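PDB 5DMP: DNA ligase D 3'-phosphoesterase domain-containing protein from Methanocella paludicola, which probably removes 3'-terminal phosphate and ribonucleotide groups from DNA ends during archaeal non-homologous end joining, as related phosphoesterase domains of DNA ligase D do. Local coordinates for residues Tyr6-His11 against Met75-Gly80; Ser30-Lys35 against Met48-His53; Thr81-Arg86 against Phe109-Lys114. All coordinates share one frame; numbering follows the deposited sequence.

Contact 1 (Tyr6-His11 against Met75-Gly80). With VN4 (oxido(dioxo)vanadium), chain J.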
loop_
_atom_site.group_PDB
_atom_site.type_symbol
_atom_site.label_atom_id
_atom_site.label_comp_id
_atom_site.label_asym_id
_atom_site.label_seq_id
_atom_site.Cartn_x
_atom_site.Cartn_y
_atom_site.Cartn_z
ATOM N N TYR A 6 7.966 -2.850 -0.598
ATOM C CA TYR A 6 6.509 -2.495 -0.681
ATOM C C TYR A 6 5.857 -3.410 0.362
ATOM O O TYR A 6 6.204 -4.635 0.481
ATOM C CB TYR A 6 6.043 -2.821 -2.127
ATOM C CG TYR A 6 4.679 -3.430 -2.156
ATOM C CD1 TYR A 6 3.549 -2.629 -1.834
ATOM C CD2 TYR A 6 4.496 -4.772 -2.484
ATOM C CE1 TYR A 6 2.254 -3.179 -1.802
ATOM C CE2 TYR A 6 3.193 -5.360 -2.456
ATOM C CZ TYR A 6 2.084 -4.557 -2.133
ATOM O OH TYR A 6 0.816 -5.132 -2.132
ATOM N N VAL A 7 4.954 -2.852 1.160
ATOM C CA VAL A 7 4.173 -3.677 2.097
ATOM C C VAL A 7 2.774 -3.073 2.237
ATOM O O VAL A 7 2.596 -1.842 2.133
ATOM C CB VAL A 7 4.900 -3.721 3.490
ATOM C CG1 VAL A 7 5.143 -2.300 4.049
ATOM C CG2 VAL A 7 4.142 -4.652 4.488
ATOM N N ILE A 8 1.785 -3.926 2.477
ATOM C CA ILE A 8 0.489 -3.476 2.918
ATOM C C ILE A 8 0.197 -4.236 4.202
ATOM O O ILE A 8 0.253 -5.510 4.241
ATOM C CB ILE A 8 -0.636 -3.832 1.880
ATOM C CG1 ILE A 8 -0.437 -2.924 0.607
ATOM C CG2 ILE A 8 -2.012 -3.600 2.570
ATOM C CD1 ILE A 8 -1.415 -3.161 -0.593
ATOM N N GLN A 9 -0.162 -3.483 5.229
ATOM C CA GLN A 9 -0.629 -4.133 6.465
ATOM C C GLN A 9 -2.134 -3.926 6.543
ATOM O O GLN A 9 -2.632 -2.831 6.248
ATOM C CB GLN A 9 0.077 -3.545 7.657
ATOM C CG GLN A 9 1.478 -4.200 7.822
ATOM C CD GLN A 9 2.514 -3.311 8.443
ATOM O OE1 GLN A 9 2.689 -2.131 8.089
ATOM N NE2 GLN A 9 3.306 -3.908 9.362
ATOM N N LYS A 10 -2.845 -4.991 6.898
ATOM C CA LYS A 10 -4.305 -4.888 7.120
ATOM C C LYS A 10 -4.444 -4.611 8.610
ATOM O O LYS A 10 -3.813 -5.284 9.481
ATOM C CB LYS A 10 -5.014 -6.189 6.667
ATOM C CG LYS A 10 -6.551 -6.107 6.813
ATOM C CD LYS A 10 -7.161 -7.415 6.271
ATOM C CE LYS A 10 -8.710 -7.410 6.418
ATOM N NZ LYS A 10 -9.187 -8.744 5.934
ATOM N N HIS A 11 -5.257 -3.595 8.952
ATOM C CA HIS A 11 -5.162 -3.040 10.245
ATOM C C HIS A 11 -6.559 -2.910 10.815
ATOM O O HIS A 11 -7.397 -2.130 10.324
ATOM C CB HIS A 11 -4.474 -1.690 10.168
ATOM C CG HIS A 11 -3.993 -1.205 11.492
ATOM N ND1 HIS A 11 -2.981 -0.281 11.620
ATOM C CD2 HIS A 11 -4.383 -1.520 12.746
ATOM C CE1 HIS A 11 -2.753 -0.069 12.906
ATOM N NE2 HIS A 11 -3.604 -0.797 13.608
ATOM N N MET A 75 -1.872 -7.009 10.564
ATOM C CA MET A 75 -1.522 -8.170 9.772
ATOM C C MET A 75 -0.642 -7.738 8.623
ATOM O O MET A 75 -0.939 -6.722 7.983
ATOM C CB MET A 75 -2.815 -8.768 9.173
ATOM C CG MET A 75 -2.516 -9.750 8.032
ATOM S SD MET A 75 -4.001 -10.276 7.131
ATOM C CE MET A 75 -4.929 -11.102 8.447
ATOM N N VAL A 76 0.395 -8.499 8.292
ATOM C CA VAL A 76 1.180 -8.186 7.105
ATOM C C VAL A 76 0.422 -8.858 5.989
ATOM O O VAL A 76 0.445 -10.082 5.821
ATOM C CB VAL A 76 2.661 -8.673 7.187
ATOM C CG1 VAL A 76 3.354 -8.369 5.853
ATOM C CG2 VAL A 76 3.345 -7.871 8.326
ATOM N N TRP A 77 -0.312 -8.034 5.254
ATOM C CA TRP A 77 -1.277 -8.501 4.290
ATOM C C TRP A 77 -0.641 -8.783 2.918
ATOM O O TRP A 77 -1.066 -9.703 2.222
ATOM C CB TRP A 77 -2.497 -7.502 4.261
ATOM C CG TRP A 77 -3.622 -7.930 3.316
ATOM C CD1 TRP A 77 -4.759 -8.668 3.640
ATOM C CD2 TRP A 77 -3.731 -7.613 1.893
ATOM N NE1 TRP A 77 -5.573 -8.792 2.480
ATOM C CE2 TRP A 77 -4.939 -8.202 1.415
ATOM C CE3 TRP A 77 -2.906 -6.917 0.988
ATOM C CZ2 TRP A 77 -5.349 -8.082 0.059
ATOM C CZ3 TRP A 77 -3.303 -6.782 -0.369
ATOM C CH2 TRP A 77 -4.536 -7.396 -0.806
ATOM N N ASP A 78 0.374 -7.997 2.481
ATOM C CA ASP A 78 1.118 -8.336 1.298
ATOM C C ASP A 78 2.488 -7.704 1.474
ATOM O O ASP A 78 2.625 -6.734 2.231
ATOM C CB ASP A 78 0.492 -7.725 0.009
ATOM C CG ASP A 78 1.054 -8.340 -1.253
ATOM O OD1 ASP A 78 1.703 -9.425 -1.184
ATOM O OD2 ASP A 78 0.894 -7.792 -2.408
ATOM N N ILE A 79 3.504 -8.282 0.869
ATOM C CA ILE A 79 4.856 -7.720 1.018
ATOM C C ILE A 79 5.667 -8.129 -0.234
ATOM O O ILE A 79 5.384 -9.129 -0.936
ATOM C CB ILE A 79 5.527 -8.211 2.340
ATOM C CG1 ILE A 79 6.747 -7.325 2.685
ATOM C CG2 ILE A 79 5.905 -9.718 2.173
ATOM C CD1 ILE A 79 7.203 -7.482 4.144
ATOM N N GLY A 80 6.652 -7.325 -0.573
ATOM C CA GLY A 80 7.548 -7.645 -1.680
ATOM C C GLY A 80 8.394 -6.398 -1.907
ATOM O O GLY A 80 8.856 -5.755 -0.968
HETATM V V VN4 J . 0.578 1.951 12.081
HETATM O O1 VN4 J . 1.895 2.547 13.342
HETATM O O2 VN4 J . 0.238 0.079 12.425
HETATM O O3 VN4 J . -0.158 3.125 10.785
HETATM O O HOH W 1 -8.519 -8.791 3.007
#

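Contact 2 (Ser30-Lys35 against Met48-His53). With VN4 (oxido(dioxo)vanadium), chain J.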
loop_
_atom_site.group_PDB
_atom_site.type_symbol
_atom_site.label_atom_id
_atom_site.label_comp_id
_atom_site.label_asym_id
_atom_site.label_seq_id
_atom_site.Cartn_x
_atom_site.Cartn_y
_atom_site.Cartn_z
ATOM N N SER A 30 4.046 6.214 4.010
ATOM C CA SER A 30 2.901 5.407 4.391
ATOM C C SER A 30 1.619 6.161 4.026
ATOM O O SER A 30 1.553 7.379 4.154
ATOM C CB SER A 30 2.922 5.147 5.892
ATOM O OG SER A 30 4.108 4.358 6.172
ATOM N N TRP A 31 0.582 5.406 3.714
ATOM C CA TRP A 31 -0.751 5.953 3.488
ATOM C C TRP A 31 -1.755 5.002 4.097
ATOM O O TRP A 31 -1.597 3.754 4.004
ATOM C CB TRP A 31 -1.047 6.007 1.982
ATOM C CG TRP A 31 -0.269 6.994 1.133
ATOM C CD1 TRP A 31 -0.731 8.250 0.687
ATOM C CD2 TRP A 31 1.039 6.830 0.560
ATOM N NE1 TRP A 31 0.248 8.837 -0.102
ATOM C CE2 TRP A 31 1.333 8.008 -0.195
ATOM C CE3 TRP A 31 2.018 5.803 0.602
ATOM C CZ2 TRP A 31 2.555 8.173 -0.910
ATOM C CZ3 TRP A 31 3.210 5.972 -0.045
ATOM C CH2 TRP A 31 3.504 7.187 -0.782
ATOM N N ALA A 32 -2.833 5.544 4.665
ATOM C CA ALA A 32 -3.924 4.685 5.102
ATOM C C ALA A 32 -4.934 4.578 3.961
ATOM O O ALA A 32 -5.377 5.605 3.430
ATOM C CB ALA A 32 -4.599 5.271 6.347
ATOM N N VAL A 33 -5.330 3.360 3.626
ATOM C CA VAL A 33 -6.216 3.133 2.493
ATOM C C VAL A 33 -7.439 2.422 3.021
ATOM O O VAL A 33 -7.446 1.185 3.171
ATOM C CB VAL A 33 -5.492 2.302 1.370
ATOM C CG1 VAL A 33 -6.451 2.121 0.160
ATOM C CG2 VAL A 33 -4.186 3.030 0.959
ATOM N N PRO A 34 -8.500 3.186 3.345
ATOM C CA PRO A 34 -9.685 2.596 4.005
ATOM C C PRO A 34 -10.203 1.307 3.436
ATOM O O PRO A 34 -10.387 0.353 4.226
ATOM C CB PRO A 34 -10.741 3.721 3.929
ATOM C CG PRO A 34 -9.879 4.927 4.103
ATOM C CD PRO A 34 -8.552 4.663 3.379
ATOM N N LYS A 35 -10.361 1.189 2.118
ATOM C CA LYS A 35 -10.993 -0.041 1.561
ATOM C C LYS A 35 -9.943 -0.971 0.931
ATOM O O LYS A 35 -10.248 -2.041 0.350
ATOM C CB LYS A 35 -11.997 0.324 0.451
ATOM C CG LYS A 35 -13.221 1.144 0.917
ATOM C CD LYS A 35 -14.392 1.010 -0.075
ATOM C CE LYS A 35 -14.892 -0.450 -0.126
ATOM N NZ LYS A 35 -15.448 -1.015 -1.417
ATOM N N MET A 48 -4.739 8.176 2.427
ATOM C CA MET A 48 -4.440 9.315 3.320
ATOM C C MET A 48 -3.017 9.162 3.926
ATOM O O MET A 48 -2.778 8.208 4.656
ATOM C CB MET A 48 -5.494 9.353 4.433
ATOM C CG MET A 48 -6.792 10.132 4.094
ATOM S SD MET A 48 -7.699 9.573 2.639
ATOM C CE MET A 48 -8.158 7.926 3.179
ATOM N N PRO A 49 -2.106 10.095 3.641
ATOM C CA PRO A 49 -0.741 10.041 4.179
ATOM C C PRO A 49 -0.705 9.931 5.689
ATOM O O PRO A 49 -1.494 10.575 6.415
ATOM C CB PRO A 49 -0.101 11.338 3.737
ATOM C CG PRO A 49 -0.982 11.844 2.628
ATOM C CD PRO A 49 -2.346 11.319 2.866
ATOM N N THR A 50 0.176 9.054 6.169
ATOM C CA THR A 50 0.360 8.894 7.597
ATOM C C THR A 50 1.834 9.060 7.884
ATOM O O THR A 50 2.654 9.383 7.008
ATOM C CB THR A 50 -0.184 7.533 8.109
ATOM O OG1 THR A 50 0.520 6.485 7.435
ATOM C CG2 THR A 50 -1.677 7.403 7.794
ATOM N N GLU A 51 2.226 8.828 9.119
ATOM C CA GLU A 51 3.607 9.023 9.481
ATOM C C GLU A 51 4.556 8.104 8.771
ATOM O O GLU A 51 4.272 6.865 8.634
ATOM C CB GLU A 51 3.759 8.612 10.977
ATOM C CG GLU A 51 3.352 9.612 11.988
ATOM C CD GLU A 51 4.002 10.950 11.779
ATOM O OE1 GLU A 51 5.254 11.054 11.840
ATOM O OE2 GLU A 51 3.230 11.901 11.568
ATOM N N ASP A 52 5.756 8.602 8.498
ATOM C CA ASP A 52 6.807 7.711 8.040
ATOM C C ASP A 52 7.074 6.623 9.085
ATOM O O ASP A 52 6.970 6.899 10.290
ATOM C CB ASP A 52 8.137 8.446 7.850
ATOM C CG ASP A 52 8.096 9.470 6.743
ATOM O OD1 ASP A 52 7.080 9.583 6.005
ATOM O OD2 ASP A 52 9.115 10.167 6.636
ATOM N N HIS A 53 7.364 5.407 8.636
ATOM C CA HIS A 53 7.648 4.262 9.553
ATOM C C HIS A 53 9.065 3.779 9.312
ATOM O O HIS A 53 9.602 3.938 8.242
ATOM C CB HIS A 53 6.620 3.127 9.353
ATOM C CG HIS A 53 5.345 3.364 10.093
ATOM N ND1 HIS A 53 4.515 4.456 9.847
ATOM C CD2 HIS A 53 4.799 2.700 11.139
ATOM C CE1 HIS A 53 3.490 4.414 10.687
ATOM N NE2 HIS A 53 3.630 3.354 11.470
HETATM V V VN4 J . 0.578 1.951 12.081
HETATM O O1 VN4 J . 1.895 2.547 13.342
HETATM O O2 VN4 J . 0.238 0.079 12.425
HETATM O O3 VN4 J . -0.158 3.125 10.785
HETATM O O HOH W 2 4.759 8.721 5.286
#

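Contact 3 (Thr81-Arg86 against Phe109-Lys114)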
loop_
_atom_site.group_PDB
_atom_site.type_symbol
_atom_site.label_atom_id
_atom_site.label_comp_id
_atom_site.label_asym_id
_atom_site.label_seq_id
_atom_site.Cartn_x
_atom_site.Cartn_y
_atom_site.Cartn_z
ATOM N N THR A 81 8.599 -6.089 -3.165
ATOM C CA THR A 81 9.416 -4.958 -3.554
ATOM C C THR A 81 8.649 -4.202 -4.639
ATOM O O THR A 81 7.499 -4.590 -4.962
ATOM C CB THR A 81 10.791 -5.446 -4.147
ATOM O OG1 THR A 81 10.572 -6.319 -5.256
ATOM C CG2 THR A 81 11.609 -6.244 -3.071
ATOM N N TYR A 82 9.217 -3.124 -5.176
ATOM C CA TYR A 82 8.558 -2.445 -6.295
ATOM C C TYR A 82 9.609 -1.847 -7.193
ATOM O O TYR A 82 10.771 -1.717 -6.780
ATOM C CB TYR A 82 7.615 -1.325 -5.737
ATOM C CG TYR A 82 8.342 -0.141 -5.141
ATOM C CD1 TYR A 82 8.660 0.965 -5.939
ATOM C CD2 TYR A 82 8.671 -0.107 -3.761
ATOM C CE1 TYR A 82 9.289 2.084 -5.406
ATOM C CE2 TYR A 82 9.337 1.001 -3.222
ATOM C CZ TYR A 82 9.643 2.060 -4.018
ATOM O OH TYR A 82 10.281 3.125 -3.468
ATOM N N ARG A 83 9.211 -1.471 -8.398
ATOM C CA ARG A 83 10.101 -0.822 -9.345
ATOM C C ARG A 83 9.448 0.511 -9.691
ATOM O O ARG A 83 8.220 0.620 -9.846
ATOM C CB ARG A 83 10.243 -1.642 -10.677
ATOM C CG ARG A 83 10.813 -3.027 -10.492
ATOM C CD ARG A 83 11.013 -3.708 -11.849
ATOM N NE ARG A 83 9.904 -4.611 -12.253
ATOM C CZ ARG A 83 9.110 -4.288 -13.224
ATOM N NH1 ARG A 83 9.257 -3.079 -13.817
ATOM N NH2 ARG A 83 8.189 -5.163 -13.642
ATOM N N ASN A 84 10.282 1.535 -9.857
ATOM C CA ASN A 84 9.741 2.857 -10.147
ATOM C C ASN A 84 9.582 2.972 -11.686
ATOM O O ASN A 84 10.594 3.059 -12.396
ATOM C CB ASN A 84 10.764 3.892 -9.682
ATOM C CG ASN A 84 10.378 5.299 -10.117
ATOM O OD1 ASN A 84 9.255 5.546 -10.599
ATOM N ND2 ASN A 84 11.289 6.227 -9.906
ATOM N N LEU A 85 8.338 3.005 -12.191
ATOM C CA LEU A 85 8.111 3.055 -13.641
ATOM C C LEU A 85 8.560 4.402 -14.223
ATOM O O LEU A 85 8.819 4.489 -15.440
ATOM C CB LEU A 85 6.627 2.802 -13.963
ATOM C CG LEU A 85 6.247 1.334 -13.655
ATOM C CD1 LEU A 85 4.770 1.133 -13.799
ATOM C CD2 LEU A 85 7.024 0.391 -14.548
ATOM N N ARG A 86 8.615 5.437 -13.384
ATOM C CA ARG A 86 8.968 6.785 -13.890
ATOM C C ARG A 86 10.444 6.991 -14.218
ATOM O O ARG A 86 10.806 8.059 -14.725
ATOM C CB ARG A 86 8.395 7.904 -13.002
ATOM C CG ARG A 86 6.862 7.855 -13.014
ATOM C CD ARG A 86 6.218 9.010 -12.310
ATOM N NE ARG A 86 6.352 10.193 -13.172
ATOM C CZ ARG A 86 6.285 11.465 -12.770
ATOM N NH1 ARG A 86 6.053 11.788 -11.499
ATOM N NH2 ARG A 86 6.423 12.439 -13.694
ATOM N N PHE A 109 5.636 -0.500 -10.293
ATOM C CA PHE A 109 5.233 -1.851 -10.553
ATOM C C PHE A 109 5.396 -2.585 -9.206
ATOM O O PHE A 109 6.528 -2.720 -8.717
ATOM C CB PHE A 109 6.141 -2.497 -11.580
ATOM C CG PHE A 109 5.586 -3.825 -12.059
ATOM C CD1 PHE A 109 5.790 -4.992 -11.280
ATOM C CD2 PHE A 109 4.798 -3.895 -13.238
ATOM C CE1 PHE A 109 5.241 -6.231 -11.678
ATOM C CE2 PHE A 109 4.291 -5.128 -13.660
ATOM C CZ PHE A 109 4.461 -6.277 -12.863
ATOM N N LEU A 110 4.288 -3.011 -8.602
ATOM C CA LEU A 110 4.402 -3.656 -7.284
ATOM C C LEU A 110 4.715 -5.158 -7.546
ATOM O O LEU A 110 4.051 -5.829 -8.368
ATOM C CB LEU A 110 3.075 -3.576 -6.535
ATOM C CG LEU A 110 2.642 -2.137 -6.194
ATOM C CD1 LEU A 110 1.303 -2.178 -5.442
ATOM C CD2 LEU A 110 3.736 -1.339 -5.429
ATOM N N GLU A 111 5.699 -5.679 -6.825
ATOM C CA GLU A 111 6.052 -7.105 -6.893
ATOM C C GLU A 111 5.728 -7.751 -5.548
ATOM O O GLU A 111 6.603 -8.005 -4.678
ATOM C CB GLU A 111 7.557 -7.222 -7.175
ATOM C CG GLU A 111 7.932 -6.525 -8.492
ATOM C CD GLU A 111 9.416 -6.185 -8.620
ATOM O OE1 GLU A 111 10.038 -5.585 -7.679
ATOM O OE2 GLU A 111 9.974 -6.481 -9.696
ATOM N N GLY A 112 4.460 -8.008 -5.352
ATOM C CA GLY A 112 3.994 -8.614 -4.135
ATOM C C GLY A 112 3.566 -10.077 -4.355
ATOM O O GLY A 112 3.739 -10.652 -5.480
ATOM N N LYS A 113 2.950 -10.662 -3.338
ATOM C CA LYS A 113 2.323 -11.968 -3.465
ATOM C C LYS A 113 0.863 -11.798 -3.845
ATOM O O LYS A 113 0.299 -12.683 -4.513
ATOM C CB LYS A 113 2.417 -12.782 -2.168
ATOM C CG LYS A 113 3.847 -12.895 -1.631
ATOM C CD LYS A 113 4.722 -13.837 -2.457
ATOM C CE LYS A 113 4.965 -15.147 -1.709
ATOM N NZ LYS A 113 5.277 -16.209 -2.699
ATOM N N LYS A 114 0.239 -10.693 -3.445
ATOM C CA LYS A 114 -1.166 -10.497 -3.768
ATOM C C LYS A 114 -1.356 -9.490 -4.900
ATOM O O LYS A 114 -2.231 -9.670 -5.787
ATOM C CB LYS A 114 -2.021 -10.124 -2.566
ATOM C CG LYS A 114 -2.010 -11.236 -1.450
ATOM C CD LYS A 114 -2.838 -10.789 -0.270
ATOM C CE LYS A 114 -2.757 -11.827 0.892
ATOM N NZ LYS A 114 -3.408 -11.264 2.109
HETATM O O HOH W 3 9.500 -9.055 -4.446
#

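Contact 1 (Tyr6-His11 against Met75-Gly80)
Tyr6 and Asp78 meet through their polar ends: the phenol OH gives a hydrogen bond of 2.7 Å to Asp78 OD2, which lies at the edge of the tyrosine ring. The oxygen is met on its anti side, somewhat out of the carboxylate plane, and ring and carboxylate planes stand 84° apart. Nearby, Ile8 and Trp77 lie side by side, with Ile8 CG2 3.8 Å from Trp77 CE3. Lys10 crosses the pyrrole end of the same indole; its CG stands anti to the backbone N (chi1 -177°) and the chain runs extended, bringing CD 3.8 Å from Trp77 CD1. One water accepts from both Lys10 NZ and Trp77 NE1, bridging the ammonium and the indole N-H. On the other face of the sheet Val7 CG2 packs against Val76 CG1 at 4.0 Å, the two side chains crossing at about a right angle.

These side chains are set by antiparallel backbone pairing that slips by one residue in the middle. Ile8 O accepts from two amides, Trp77 N at 2.8 Å and Asp78 N at 3.0 Å, both in the carbonyl plane. With the extra residue, Trp77 and Asp78 both face Ile8, and the indole lies against Ile8 and Lys10.

Further out, the buried Asp78 carboxylate also takes backbone N-H groups of Lys113 and Leu115, which probably favours its charged form. Gln9, on the face of Val7, directs OE1 to Arg21 and NE2 to the carbonyls of Tyr57 and Phe60. Near the end of the strand His11 lies beside the oxido(dioxo)vanadium, its CE1 3.0 Å from VN4 O2, while its ND1 is bonded to Asp19. The arrangement is a classic beta bulge between antiparallel strands, in a sheet that carries the vanadate pocket of this phosphoesterase domain.

Contact 2 (Ser30-Lys35 against Met48-His53)
Ser30 faces Thr50 and the chain beyond it: its CB lies 3.2 Å from Thr50 OG1 and also touches Glu51 O. The next atom, OG, stands anti to the carbonyl carbon (chi1 -64°), on the side of His53, whose ND1 is 3.7 Å from it. That gap is packing, since OG is hydrogen-bonded to Leu28 O and to Arg21 NH1. ND1 of His53 instead donates to Glu51 O at 2.7 Å, the acceptor lying in the ring plane. At the far edge of the imidazole NE2 gives an almost straight bond to VN4 O1, 2.7 Å long with 177° at the hydrogen. Two acceptors in the plane of the ring thus hold its rotation, and the Glu51 carbonyl acts as a second shell to the vanadate site.

The two segments belong to a beta hairpin of strands 27-33 and 45-53. Ala32 and Met48 form an antiparallel hydrogen-bonded pair, with Ala32 N to Met48 O at 2.7 Å, and Thr50 N reaches Ser30 O. Pro49, which has no amide hydrogen, sits opposite Trp31 in the non-hydrogen-bonded position. Its ring carbon CG is 4.1 Å from Trp31 CD1, and Trp132 of strand 132-136 meets the indole edge-to-face. On the opposite face Thr50 CG2 covers Ala32 CB at 3.9 Å.

Between Ser30 and Asp52 a water accepts from Ser30 N and donates to Thr50 O and Asp52 OD1, bridging the strands. At the other end Met48, bent at chi2 and chi3, curls its CE toward the exposed Pro34; the approach to Pro34 CD is unusually short and its detail doubtful.

Contact 3 (Thr81-Arg86 against Phe109-Lys114)
Thr81, Arg83, Phe109 and Glu111 share one face of the sheet and carry the polar and aromatic side of this contact. Glu111 reaches both Thr81 and Arg83 on the opposite strand with separate oxygens. Its OE1 takes the hydroxyl of Thr81 at 2.6 Å, the donor lying above the carboxylate plane; its OE2 takes Arg83 NE at 3.2 Å in a salt bridge from the other side of that plane. The guanidinium is turned 75° from the carboxylate but only 17° from the Phe109 ring, on which it lies flat. NH2 sits 3.3 Å above the ring, over its centre, whereas CZ is off-centre, 31° from the ring normal, in a cation-pi contact. A bend at chi3 brings NE to Glu111, and the guanidinium beyond it lies on the phenylalanine. An alanine at Glu111 would probably leave the Arg83 charge without this carboxylate and the Thr81 hydroxyl without its acceptor, so that the guanidinium could turn more easily on the ring.

This cluster lies toward solvent: Arg83 is exposed, its further ion pair with Glu88 is long and weak, and a water donates to Thr81 OG1 and Glu111 O. The other face is the packed one. There Tyr82 and Leu110 are buried, Tyr82 CB lying 3.9 Å from Leu110 CD2. The phenol leads away from the neighbouring strand, and its OH is hydrogen-bonded to Glu23 O; Ile97 of helix 97-103 touches the Tyr82 side chain. At the end of the strand, Asn84 OD1 accepts from Arg86 N in an Asx turn. The whole is a pair of neighbouring antiparallel strands with one face buried and the other partly open to solvent, Thr81-Glu111 and Arg83-Phe109 being hydrogen-bonded pairs that flank Tyr82-Leu110.

In the fold
All three contacts lie in one antiparallel sheet. Contacts 1 and 3 share the long strand 72-84, which pairs with strand 5-12 in its first part and with strand 105-111 further on; their centres are 13 Å apart, and they touch where Asp78 meets the backbone of Lys113 and Lys114. Contact 2 is nested along the chain within the loop closed by contact 1, its centre 12 Å away, and strand 16-24 lies between their strands 5-12 and 27-33. Contact 3 follows both, its centre about 18 Å from that of contact 2 across the chain's centre. Contacts 1 and 2 bring His11 and His53, distant in sequence, to the same vanadate, whereas contact 3 extends the sheet away from that pocket.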